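Local coordinates for protein globin (Bacillus anthracis, PDB 5V3T) that binds haem as a group II truncated haemoglobin and probably serves in the binding or transport of oxygen, at the interface of chains A and B. Residues are numbered along the deposited sequence; one frame, centred on the assembly and turned at random. Chains: chain A/B, Globin.

The interface of chains A and B. Residues chain A 74-75, 78; chain B 53, 56-57, 65, 71.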
loop_
_atom_site.group_PDB
_atom_site.type_symbol
_atom_site.label_atom_id
_atom_site.label_comp_id
_atom_site.label_asym_id
_atom_site.label_seq_id
_atom_site.Cartn_x
_atom_site.Cartn_y
_atom_site.Cartn_z
ATOM N N ARG A 74 2.979 -2.324 -7.016
ATOM C CA ARG A 74 4.047 -2.766 -6.111
ATOM C C ARG A 74 4.484 -1.625 -5.224
ATOM O O ARG A 74 4.721 -1.813 -4.028
ATOM C CB ARG A 74 5.262 -3.298 -6.867
ATOM C CG ARG A 74 6.405 -3.622 -5.897
ATOM C CD ARG A 74 7.649 -4.202 -6.545
ATOM N NE ARG A 74 8.708 -4.412 -5.553
ATOM C CZ ARG A 74 8.708 -5.351 -4.605
ATOM N NH1 ARG A 74 9.730 -5.430 -3.753
ATOM N NH2 ARG A 74 7.700 -6.209 -4.499
ATOM N N ALA A 75 4.592 -0.441 -5.814
ATOM C CA ALA A 75 5.016 0.719 -5.058
ATOM C C ALA A 75 3.969 1.051 -3.994
ATOM O O ALA A 75 4.311 1.336 -2.852
ATOM C CB ALA A 75 5.258 1.930 -6.001
ATOM N N LEU A 78 4.225 -1.235 -0.863
ATOM C CA LEU A 78 5.499 -1.256 -0.152
ATOM C C LEU A 78 5.397 -1.169 1.386
ATOM O O LEU A 78 6.157 -1.867 2.075
ATOM C CB LEU A 78 6.396 -0.103 -0.638
ATOM C CG LEU A 78 7.067 -0.157 -2.016
ATOM C CD1 LEU A 78 7.966 1.056 -2.196
ATOM C CD2 LEU A 78 7.848 -1.433 -2.248
ATOM N N PHE B 53 12.703 5.938 0.520
ATOM C CA PHE B 53 11.486 5.159 0.703
ATOM C C PHE B 53 10.258 5.946 0.255
ATOM O O PHE B 53 9.467 5.451 -0.533
ATOM C CB PHE B 53 11.294 4.705 2.154
ATOM C CG PHE B 53 10.142 3.739 2.297
ATOM C CD1 PHE B 53 10.324 2.407 1.985
ATOM C CD2 PHE B 53 8.868 4.184 2.596
ATOM C CE1 PHE B 53 9.247 1.493 2.039
ATOM C CE2 PHE B 53 7.777 3.282 2.651
ATOM C CZ PHE B 53 7.976 1.944 2.368
ATOM N N GLN B 56 10.058 6.349 -3.603
ATOM C CA GLN B 56 9.606 5.155 -4.307
ATOM C C GLN B 56 8.150 4.862 -3.996
ATOM O O GLN B 56 7.377 4.503 -4.880
ATOM C CB GLN B 56 10.457 3.940 -3.925
ATOM C CG GLN B 56 10.019 2.661 -4.635
ATOM C CD GLN B 56 11.003 1.533 -4.424
ATOM O OE1 GLN B 56 12.016 1.713 -3.759
ATOM N NE2 GLN B 56 10.723 0.373 -5.003
ATOM N N TYR B 57 7.764 5.047 -2.742
ATOM C CA TYR B 57 6.378 4.784 -2.360
ATOM C C TYR B 57 5.371 5.661 -3.101
ATOM O O TYR B 57 4.293 5.191 -3.511
ATOM C CB TYR B 57 6.207 4.948 -0.850
ATOM C CG TYR B 57 4.765 4.792 -0.429
ATOM C CD1 TYR B 57 4.054 3.633 -0.738
ATOM C CD2 TYR B 57 4.131 5.771 0.332
ATOM C CE1 TYR B 57 2.734 3.480 -0.367
ATOM C CE2 TYR B 57 2.808 5.615 0.730
ATOM C CZ TYR B 57 2.117 4.464 0.378
ATOM O OH TYR B 57 0.804 4.296 0.759
ATOM N N THR B 65 14.309 0.171 -2.810
ATOM C CA THR B 65 14.500 -1.262 -2.991
ATOM C C THR B 65 15.783 -1.569 -3.775
ATOM O O THR B 65 16.423 -2.599 -3.548
ATOM C CB THR B 65 13.276 -1.917 -3.666
ATOM O OG1 THR B 65 13.032 -1.318 -4.947
ATOM C CG2 THR B 65 12.050 -1.760 -2.774
ATOM N N PRO B 71 11.403 -4.149 1.098
ATOM C CA PRO B 71 11.031 -3.182 2.134
ATOM C C PRO B 71 10.874 -3.817 3.499
ATOM O O PRO B 71 11.450 -3.312 4.473
ATOM C CB PRO B 71 9.670 -2.665 1.659
ATOM C CG PRO B 71 9.646 -2.942 0.242
ATOM C CD PRO B 71 10.417 -4.176 0.007
#
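A:Leu78 of one truncated haemoglobin lies against B:Phe53, B:Gln56, B:Thr65 and B:Pro71 of a second copy, burying 86 Å² of its surface, more than any other residue of this patch. The contact joins two copies of the globin in the deposited assembly; whether the pair forms in solution the structure alone does not show. The two methyl branches of A:Leu78 divide the work. CD1 of A:Leu78 lies 3.6 Å from CG in the aliphatic stem of B:Gln56, the two side chains crossing at about a right angle. CD2 of A:Leu78 presses on the ring of B:Pro71, 3.4 Å from CG of B:Pro71, tighter than usual for carbons, while CG2 of B:Thr65 stands farther off. Chi1 of -73° sets CG of A:Leu78 anti to its carbonyl carbon, and chi2 of -176° then turns CD1 toward B:Gln56 and CD2 toward B:Pro71. One carbon nearer the backbone than the branch point, CB of A:Leu78 meets the rim atom CZ of B:Phe53 at 4.0 Å.

Three residues earlier, in helix 73-76, the methyl CB of A:Ala75 packs 3.5 Å from the backbone O of B:Gln56. The carbonyl O of A:Ala75 points at the edge of the B:Tyr57 ring, in its plane, near CD1. At the other margin the extended A:Arg74 brings its guanidinium NH1 within 4.0 Å of B:Pro71 CD, a loose contact.

In the second shell, B:Thr65 of helix 63-68 fixes the amide of B:Gln56 on helix 44-57. The backbone N of B:Thr65 donates to OE1 of B:Gln56 at 2.9 Å, on a lone pair in the carbonyl plane, nearly straight at 169°. NE2 of B:Gln56 in turn donates to the hydroxyl OG1 of B:Thr65 at 2.9 Å, close to the amide plane. This pairing sets the amide's rotation and probably steadies the extended stem against CD1 of A:Leu78.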